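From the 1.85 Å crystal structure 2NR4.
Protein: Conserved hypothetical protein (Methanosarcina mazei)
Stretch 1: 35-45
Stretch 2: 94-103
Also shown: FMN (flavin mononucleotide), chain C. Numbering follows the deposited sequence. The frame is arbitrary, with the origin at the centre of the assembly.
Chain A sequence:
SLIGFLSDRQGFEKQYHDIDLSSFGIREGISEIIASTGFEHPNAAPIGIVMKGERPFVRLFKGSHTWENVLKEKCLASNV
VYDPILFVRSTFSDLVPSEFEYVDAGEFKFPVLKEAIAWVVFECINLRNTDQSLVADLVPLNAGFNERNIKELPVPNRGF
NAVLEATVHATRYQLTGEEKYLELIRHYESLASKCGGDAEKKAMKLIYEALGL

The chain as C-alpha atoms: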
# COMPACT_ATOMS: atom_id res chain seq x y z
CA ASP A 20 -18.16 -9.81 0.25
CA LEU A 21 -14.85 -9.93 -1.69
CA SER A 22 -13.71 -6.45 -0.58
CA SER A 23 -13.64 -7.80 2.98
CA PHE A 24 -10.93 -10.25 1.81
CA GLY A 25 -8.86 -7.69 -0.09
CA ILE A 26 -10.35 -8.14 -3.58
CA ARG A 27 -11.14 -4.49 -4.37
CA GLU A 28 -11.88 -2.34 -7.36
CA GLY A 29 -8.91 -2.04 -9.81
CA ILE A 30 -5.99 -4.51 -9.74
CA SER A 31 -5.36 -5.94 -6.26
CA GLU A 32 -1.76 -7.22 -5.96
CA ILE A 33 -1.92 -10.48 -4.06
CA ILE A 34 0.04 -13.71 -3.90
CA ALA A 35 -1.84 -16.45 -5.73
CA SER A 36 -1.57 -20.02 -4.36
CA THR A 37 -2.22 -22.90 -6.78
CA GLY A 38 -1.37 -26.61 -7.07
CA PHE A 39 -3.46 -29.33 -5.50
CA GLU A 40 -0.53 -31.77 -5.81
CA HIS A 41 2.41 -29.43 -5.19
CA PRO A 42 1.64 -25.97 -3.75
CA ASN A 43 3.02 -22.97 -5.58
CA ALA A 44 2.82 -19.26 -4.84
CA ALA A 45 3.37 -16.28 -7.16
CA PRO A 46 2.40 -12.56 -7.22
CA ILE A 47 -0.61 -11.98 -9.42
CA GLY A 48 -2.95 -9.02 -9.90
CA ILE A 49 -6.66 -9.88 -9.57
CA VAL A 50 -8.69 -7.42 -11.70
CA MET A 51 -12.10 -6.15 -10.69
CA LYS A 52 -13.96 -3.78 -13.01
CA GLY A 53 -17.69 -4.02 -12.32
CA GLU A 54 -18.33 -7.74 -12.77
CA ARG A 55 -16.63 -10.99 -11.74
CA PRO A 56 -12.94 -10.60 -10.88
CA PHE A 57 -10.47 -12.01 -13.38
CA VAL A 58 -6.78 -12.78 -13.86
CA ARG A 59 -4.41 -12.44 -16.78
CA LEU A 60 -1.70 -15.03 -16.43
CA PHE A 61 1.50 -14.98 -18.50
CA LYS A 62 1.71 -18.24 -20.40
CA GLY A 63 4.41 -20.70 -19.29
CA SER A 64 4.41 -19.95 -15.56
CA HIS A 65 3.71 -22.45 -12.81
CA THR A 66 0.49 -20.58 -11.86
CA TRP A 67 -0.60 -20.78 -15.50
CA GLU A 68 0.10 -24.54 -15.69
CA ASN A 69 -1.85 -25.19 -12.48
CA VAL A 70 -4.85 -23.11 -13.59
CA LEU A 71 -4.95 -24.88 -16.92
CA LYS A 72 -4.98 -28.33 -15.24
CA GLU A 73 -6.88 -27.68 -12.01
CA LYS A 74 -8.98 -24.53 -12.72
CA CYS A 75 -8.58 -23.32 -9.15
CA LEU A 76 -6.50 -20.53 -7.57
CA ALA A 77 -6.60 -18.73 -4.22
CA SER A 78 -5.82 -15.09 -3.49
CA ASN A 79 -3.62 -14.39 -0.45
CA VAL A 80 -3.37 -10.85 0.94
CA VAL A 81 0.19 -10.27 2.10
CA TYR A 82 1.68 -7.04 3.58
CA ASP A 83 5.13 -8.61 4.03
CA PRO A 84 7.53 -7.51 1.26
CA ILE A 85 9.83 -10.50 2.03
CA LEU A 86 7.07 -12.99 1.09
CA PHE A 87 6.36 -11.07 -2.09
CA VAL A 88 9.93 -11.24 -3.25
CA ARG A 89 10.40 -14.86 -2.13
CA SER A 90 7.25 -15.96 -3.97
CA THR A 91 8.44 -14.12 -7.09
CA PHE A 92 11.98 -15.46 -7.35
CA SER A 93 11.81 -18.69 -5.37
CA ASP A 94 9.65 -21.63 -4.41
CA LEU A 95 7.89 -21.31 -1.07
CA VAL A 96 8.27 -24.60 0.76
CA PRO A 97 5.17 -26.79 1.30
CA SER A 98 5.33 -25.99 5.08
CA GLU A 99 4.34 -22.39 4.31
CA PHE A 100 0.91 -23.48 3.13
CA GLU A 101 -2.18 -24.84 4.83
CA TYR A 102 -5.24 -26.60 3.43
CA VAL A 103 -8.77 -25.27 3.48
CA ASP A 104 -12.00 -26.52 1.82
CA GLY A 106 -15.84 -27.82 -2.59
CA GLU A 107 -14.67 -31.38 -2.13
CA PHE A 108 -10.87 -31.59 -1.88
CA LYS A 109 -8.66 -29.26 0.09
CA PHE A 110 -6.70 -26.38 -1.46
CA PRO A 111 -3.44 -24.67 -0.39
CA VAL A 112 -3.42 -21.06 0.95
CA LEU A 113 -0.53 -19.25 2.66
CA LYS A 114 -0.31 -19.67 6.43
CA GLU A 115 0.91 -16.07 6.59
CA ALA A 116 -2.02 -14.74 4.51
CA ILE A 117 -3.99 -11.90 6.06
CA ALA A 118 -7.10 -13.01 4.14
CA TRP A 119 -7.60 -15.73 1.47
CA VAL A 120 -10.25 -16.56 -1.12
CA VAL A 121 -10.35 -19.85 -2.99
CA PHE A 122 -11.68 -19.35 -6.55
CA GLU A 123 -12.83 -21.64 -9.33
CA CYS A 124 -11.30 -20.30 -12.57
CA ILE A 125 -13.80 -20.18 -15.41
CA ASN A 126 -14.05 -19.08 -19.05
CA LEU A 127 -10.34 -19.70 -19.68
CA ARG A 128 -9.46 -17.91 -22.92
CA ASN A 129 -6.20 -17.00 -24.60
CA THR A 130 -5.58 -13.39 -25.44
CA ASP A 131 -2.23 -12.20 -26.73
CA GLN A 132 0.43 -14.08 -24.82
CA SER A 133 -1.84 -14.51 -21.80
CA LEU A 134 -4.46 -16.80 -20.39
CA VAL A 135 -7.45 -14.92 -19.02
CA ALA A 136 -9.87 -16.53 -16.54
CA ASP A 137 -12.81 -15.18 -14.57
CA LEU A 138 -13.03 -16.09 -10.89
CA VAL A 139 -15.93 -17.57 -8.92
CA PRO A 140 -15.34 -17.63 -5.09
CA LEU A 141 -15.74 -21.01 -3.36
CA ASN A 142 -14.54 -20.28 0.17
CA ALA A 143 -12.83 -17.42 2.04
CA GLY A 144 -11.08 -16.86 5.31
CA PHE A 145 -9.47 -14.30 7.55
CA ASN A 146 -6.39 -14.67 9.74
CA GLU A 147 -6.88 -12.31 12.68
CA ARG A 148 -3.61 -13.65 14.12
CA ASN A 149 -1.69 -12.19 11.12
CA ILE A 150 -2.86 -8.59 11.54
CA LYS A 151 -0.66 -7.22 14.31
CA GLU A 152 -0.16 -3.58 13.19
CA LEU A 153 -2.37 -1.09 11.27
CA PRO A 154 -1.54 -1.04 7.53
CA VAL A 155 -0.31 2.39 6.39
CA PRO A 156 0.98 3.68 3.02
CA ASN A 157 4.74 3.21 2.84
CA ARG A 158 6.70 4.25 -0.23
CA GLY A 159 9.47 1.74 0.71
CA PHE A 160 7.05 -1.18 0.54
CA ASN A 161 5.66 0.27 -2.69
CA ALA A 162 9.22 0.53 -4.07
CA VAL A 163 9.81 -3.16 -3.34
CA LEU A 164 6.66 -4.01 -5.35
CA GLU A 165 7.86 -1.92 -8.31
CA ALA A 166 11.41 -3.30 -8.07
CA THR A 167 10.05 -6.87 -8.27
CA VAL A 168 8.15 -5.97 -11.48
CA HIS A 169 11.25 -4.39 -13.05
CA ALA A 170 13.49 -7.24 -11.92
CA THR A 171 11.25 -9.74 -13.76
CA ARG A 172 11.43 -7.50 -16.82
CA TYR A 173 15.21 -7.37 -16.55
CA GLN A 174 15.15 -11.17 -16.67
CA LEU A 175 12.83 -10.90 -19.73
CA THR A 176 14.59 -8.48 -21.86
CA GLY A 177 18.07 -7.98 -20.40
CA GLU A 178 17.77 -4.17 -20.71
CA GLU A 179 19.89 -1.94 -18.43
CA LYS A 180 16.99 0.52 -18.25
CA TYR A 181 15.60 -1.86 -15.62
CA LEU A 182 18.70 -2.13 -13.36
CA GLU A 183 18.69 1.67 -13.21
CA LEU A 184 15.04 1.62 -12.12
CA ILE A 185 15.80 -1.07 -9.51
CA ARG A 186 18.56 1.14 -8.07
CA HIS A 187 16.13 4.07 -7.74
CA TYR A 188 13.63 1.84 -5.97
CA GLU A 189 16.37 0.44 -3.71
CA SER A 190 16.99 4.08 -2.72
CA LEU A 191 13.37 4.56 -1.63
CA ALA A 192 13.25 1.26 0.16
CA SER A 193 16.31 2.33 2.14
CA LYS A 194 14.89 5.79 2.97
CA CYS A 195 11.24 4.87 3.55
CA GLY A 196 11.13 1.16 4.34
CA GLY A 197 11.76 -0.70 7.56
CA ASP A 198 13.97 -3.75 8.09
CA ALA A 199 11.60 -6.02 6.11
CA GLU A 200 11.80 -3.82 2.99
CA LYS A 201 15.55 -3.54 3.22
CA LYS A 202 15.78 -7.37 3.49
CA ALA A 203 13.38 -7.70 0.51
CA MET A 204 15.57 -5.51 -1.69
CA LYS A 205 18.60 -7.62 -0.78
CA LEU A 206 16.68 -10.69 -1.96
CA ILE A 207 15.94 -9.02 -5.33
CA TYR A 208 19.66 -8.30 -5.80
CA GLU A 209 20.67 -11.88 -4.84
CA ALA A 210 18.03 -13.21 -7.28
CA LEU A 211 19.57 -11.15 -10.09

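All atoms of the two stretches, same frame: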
# COMPACT_ATOMS: atom_id res chain seq x y z
N ALA A 35 -0.89 -15.41 -5.35
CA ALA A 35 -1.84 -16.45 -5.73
C ALA A 35 -1.25 -17.79 -5.35
O ALA A 35 -0.11 -18.07 -5.72
CB ALA A 35 -2.04 -16.41 -7.20
N SER A 36 -2.03 -18.63 -4.64
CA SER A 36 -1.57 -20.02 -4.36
C SER A 36 -2.30 -20.96 -5.31
O SER A 36 -3.51 -20.81 -5.55
CB SER A 36 -1.81 -20.44 -2.90
OG SER A 36 -3.12 -20.13 -2.46
N THR A 37 -1.60 -21.96 -5.84
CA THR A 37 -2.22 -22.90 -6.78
C THR A 37 -1.56 -24.26 -6.50
O THR A 37 -0.57 -24.33 -5.78
CB THR A 37 -1.91 -22.55 -8.25
OG1 THR A 37 -0.49 -22.34 -8.46
CG2 THR A 37 -2.75 -21.34 -8.79
N GLY A 38 -2.09 -25.33 -7.10
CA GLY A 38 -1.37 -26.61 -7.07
C GLY A 38 -1.86 -27.55 -6.00
O GLY A 38 -1.28 -27.61 -4.93
N PHE A 39 -2.93 -28.25 -6.31
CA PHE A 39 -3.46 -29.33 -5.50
C PHE A 39 -2.34 -30.27 -5.07
O PHE A 39 -2.18 -30.52 -3.86
CB PHE A 39 -4.52 -30.11 -6.32
CG PHE A 39 -5.92 -29.56 -6.22
CD1 PHE A 39 -6.67 -29.75 -5.05
CD2 PHE A 39 -6.53 -28.93 -7.31
CE1 PHE A 39 -8.00 -29.27 -4.97
CE2 PHE A 39 -7.85 -28.43 -7.23
CZ PHE A 39 -8.58 -28.62 -6.06
N GLU A 40 -1.52 -30.71 -6.03
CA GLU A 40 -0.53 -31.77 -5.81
C GLU A 40 0.87 -31.31 -5.41
O GLU A 40 1.69 -32.10 -4.98
CB GLU A 40 -0.40 -32.61 -7.09
CG GLU A 40 -1.64 -33.39 -7.47
CD GLU A 40 -1.46 -34.14 -8.79
OE1 GLU A 40 -0.30 -34.51 -9.16
OE2 GLU A 40 -2.49 -34.37 -9.46
N HIS A 41 1.16 -30.03 -5.60
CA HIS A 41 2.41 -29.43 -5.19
C HIS A 41 2.12 -27.92 -5.09
O HIS A 41 1.93 -27.28 -6.12
CB HIS A 41 3.55 -29.65 -6.17
CG HIS A 41 4.80 -28.92 -5.79
ND1 HIS A 41 5.70 -29.41 -4.87
CD2 HIS A 41 5.27 -27.70 -6.14
CE1 HIS A 41 6.69 -28.54 -4.70
NE2 HIS A 41 6.44 -27.49 -5.46
N PRO A 42 2.05 -27.39 -3.88
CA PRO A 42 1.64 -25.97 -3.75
C PRO A 42 2.69 -25.03 -4.29
O PRO A 42 3.91 -25.21 -4.08
CB PRO A 42 1.46 -25.78 -2.25
CG PRO A 42 2.37 -26.84 -1.60
CD PRO A 42 2.33 -28.01 -2.56
N ASN A 43 2.20 -23.97 -4.95
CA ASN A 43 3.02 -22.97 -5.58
C ASN A 43 2.43 -21.61 -5.22
O ASN A 43 1.20 -21.48 -5.05
CB ASN A 43 2.89 -23.10 -7.09
CG ASN A 43 3.79 -22.14 -7.82
OD1 ASN A 43 3.35 -21.14 -8.46
ND2 ASN A 43 5.07 -22.40 -7.73
N ALA A 44 3.29 -20.63 -5.09
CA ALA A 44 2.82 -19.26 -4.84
C ALA A 44 3.47 -18.32 -5.84
O ALA A 44 4.63 -18.50 -6.18
CB ALA A 44 3.18 -18.86 -3.43
N ALA A 45 2.76 -17.29 -6.27
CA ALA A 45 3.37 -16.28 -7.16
C ALA A 45 2.55 -14.99 -7.10
O ALA A 45 1.34 -15.06 -7.01
CB ALA A 45 3.35 -16.80 -8.59
N ASP A 94 10.74 -20.73 -4.70
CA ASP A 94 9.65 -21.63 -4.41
C ASP A 94 9.42 -21.55 -2.90
O ASP A 94 10.34 -21.79 -2.11
CB ASP A 94 10.02 -23.08 -4.79
CG ASP A 94 10.46 -23.23 -6.25
OD1 ASP A 94 9.65 -23.74 -7.07
OD2 ASP A 94 11.62 -22.89 -6.58
N LEU A 95 8.21 -21.23 -2.49
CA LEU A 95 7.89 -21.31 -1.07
C LEU A 95 7.82 -22.81 -0.76
O LEU A 95 7.40 -23.60 -1.59
CB LEU A 95 6.57 -20.63 -0.74
CG LEU A 95 6.38 -19.13 -0.97
CD1 LEU A 95 5.19 -18.65 -0.18
CD2 LEU A 95 7.60 -18.31 -0.59
N VAL A 96 8.26 -23.19 0.42
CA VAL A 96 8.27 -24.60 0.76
C VAL A 96 6.85 -25.05 1.17
O VAL A 96 6.04 -24.23 1.64
CB VAL A 96 9.39 -24.95 1.75
CG1 VAL A 96 10.74 -24.85 1.04
CG2 VAL A 96 9.38 -24.06 2.91
N PRO A 97 6.51 -26.33 0.93
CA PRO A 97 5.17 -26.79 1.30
C PRO A 97 4.74 -26.50 2.73
O PRO A 97 3.53 -26.37 2.96
CB PRO A 97 5.22 -28.32 1.00
CG PRO A 97 6.29 -28.42 -0.08
CD PRO A 97 7.30 -27.41 0.29
N SER A 98 5.69 -26.32 3.67
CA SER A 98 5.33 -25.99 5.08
C SER A 98 4.75 -24.58 5.29
O SER A 98 4.23 -24.25 6.36
CB SER A 98 6.49 -26.22 6.07
OG SER A 98 7.73 -25.70 5.61
N GLU A 99 4.84 -23.77 4.24
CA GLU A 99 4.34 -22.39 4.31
C GLU A 99 2.87 -22.30 3.96
O GLU A 99 2.26 -21.22 4.01
CB GLU A 99 5.20 -21.53 3.36
CG GLU A 99 6.67 -21.59 3.74
CD GLU A 99 7.54 -20.61 3.01
OE1 GLU A 99 8.50 -21.04 2.33
OE2 GLU A 99 7.28 -19.39 3.14
N PHE A 100 2.29 -23.42 3.56
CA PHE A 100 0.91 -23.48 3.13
C PHE A 100 0.08 -24.28 4.14
O PHE A 100 0.62 -25.13 4.88
CB PHE A 100 0.81 -24.19 1.79
CG PHE A 100 1.56 -23.51 0.68
CD1 PHE A 100 0.91 -22.63 -0.18
CD2 PHE A 100 2.93 -23.77 0.49
CE1 PHE A 100 1.61 -22.02 -1.23
CE2 PHE A 100 3.66 -23.15 -0.57
CZ PHE A 100 2.98 -22.27 -1.43
N GLU A 101 -1.22 -24.03 4.11
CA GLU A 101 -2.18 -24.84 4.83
C GLU A 101 -3.36 -25.14 3.92
O GLU A 101 -3.54 -24.46 2.89
CB GLU A 101 -2.58 -24.16 6.15
CG GLU A 101 -3.52 -22.96 6.06
CD GLU A 101 -3.76 -22.32 7.44
OE1 GLU A 101 -3.37 -22.93 8.48
OE2 GLU A 101 -4.33 -21.21 7.50
N TYR A 102 -4.13 -26.16 4.27
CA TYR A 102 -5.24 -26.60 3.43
C TYR A 102 -6.61 -26.22 4.00
O TYR A 102 -6.88 -26.37 5.19
CB TYR A 102 -5.12 -28.10 3.04
CG TYR A 102 -3.89 -28.29 2.22
CD1 TYR A 102 -3.95 -28.50 0.84
CD2 TYR A 102 -2.65 -28.15 2.81
CE1 TYR A 102 -2.76 -28.61 0.10
CE2 TYR A 102 -1.48 -28.24 2.09
CZ TYR A 102 -1.54 -28.46 0.75
OH TYR A 102 -0.32 -28.53 0.11
N VAL A 103 -7.44 -25.69 3.12
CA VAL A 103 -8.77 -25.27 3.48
C VAL A 103 -9.71 -25.89 2.44
O VAL A 103 -9.27 -26.35 1.41
CB VAL A 103 -8.82 -23.72 3.45
CG1 VAL A 103 -7.85 -23.16 4.45
CG2 VAL A 103 -8.49 -23.19 2.03
N1 FMN C . 2.18 -12.59 -13.56
C2 FMN C . 0.99 -12.88 -14.20
O2 FMN C . 0.97 -13.81 -15.00
N3 FMN C . -0.13 -12.11 -13.97
C4 FMN C . -0.08 -11.06 -13.07
O4 FMN C . -1.11 -10.51 -12.69
C4A FMN C . 1.11 -10.77 -12.41
N5 FMN C . 1.18 -9.72 -11.52
C5A FMN C . 2.37 -9.44 -10.84
C6 FMN C . 2.42 -8.38 -9.93
C7 FMN C . 3.60 -8.10 -9.25
C7M FMN C . 3.63 -6.91 -8.33
C8 FMN C . 4.74 -8.88 -9.51
C8M FMN C . 5.98 -8.73 -8.70
C9 FMN C . 4.70 -9.93 -10.43
C9A FMN C . 3.50 -10.22 -11.09
N10 FMN C . 3.42 -11.27 -12.01
C10 FMN C . 2.24 -11.54 -12.67
C1' FMN C . 4.66 -12.01 -12.41
C2' FMN C . 4.72 -13.32 -11.61
O2' FMN C . 4.56 -13.04 -10.25
C3' FMN C . 6.08 -13.93 -11.81
O3' FMN C . 6.25 -14.23 -13.18
C4' FMN C . 6.27 -15.16 -10.93
O4' FMN C . 7.64 -15.46 -10.99
C5' FMN C . 5.44 -16.36 -11.41
O5' FMN C . 5.89 -17.55 -10.81
P FMN C . 5.19 -19.00 -10.97
O1P FMN C . 5.91 -19.68 -12.15
O2P FMN C . 3.70 -18.80 -11.35
O3P FMN C . 5.46 -19.79 -9.68
O HOH W 1 5.89 -23.65 -3.45
O HOH W 2 5.99 -21.29 -4.47

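Stretch 1 is a β-hairpin. Its two strands, 35-37 and 43-45, are paired by backbone hydrogen bonds: Ala35 N to Ala45 O at 2.8 Å, Ala45 N to Ala35 O at 3.0 Å, and Thr37 and Asn43 bonded both ways, N to O, at 2.9 Å. Stretch 2 packs against one side of this hairpin. No direct hydrogen bond joins the two stretches. Apolar packing and two bridging waters hold them, and 418 Å² of surface is buried in total.

Ala35 makes no contact with stretch 2. Ser36 points toward it and places CB 4.1 Å from Phe100 CE1, at the edge of the ring. Its small side chain fits beside the ring, and its OG is hydrogen-bonded elsewhere in the structure. Thr37 points away.

Gly38 opens the turn at phi/psi 98/83. A CB here would be jammed against the preceding carbonyl and would clash with His41 O, so glycine suits the site. Phe39 points its side chain away; its contact is through the backbone, with O 4.4 Å from Tyr102 CE1 at the ring edge. Glu40 is exposed and makes no contact. His41 also points away at CB, but its end comes nearer stretch 2 and part of it is covered without a close contact.

Pro42 is the centre of the contact and has 92 Å² covered. Its CB lies 3.5 Å from the centroid of the Phe100 ring, almost on the ring normal, which makes a CH-pi interaction over the face. The closest ring atom is Phe100 CD2, 3.7 Å from Pro42 CB. Pro42 CG also packs 4.1 Å from Pro97 CB and 3.6 Å from Tyr102 OH. The compact proline ring thus meets three side chains of stretch 2. Phe100, itself buried, supplies the broad flat surface; Pro97 and Tyr102 are more exposed.

Water 1 donates to both Pro42 O, at 2.6 Å, and Leu95 O, at 2.4 Å. It links two carbonyls that could not bond to each other.

The CA-to-CB bond of Asn43 points away from stretch 2, though the end of the side chain comes nearer; its backbone O lies 3.9 Å from Phe100 CE1.

Ala44 points toward stretch 2 again, in keeping with the alternation along the strand. Its CB touches Leu95 CD1 at 3.8 Å and Phe100 CZ at 4.0 Å. The single methyl packs against both of these larger apolar side chains. Water 2 accepts from Ala44 N at 2.8 Å and from Leu95 N at 3.0 Å, so a second water joins the two backbones. Ala45 points away, and its CB is 3.4 Å from FMN O2P.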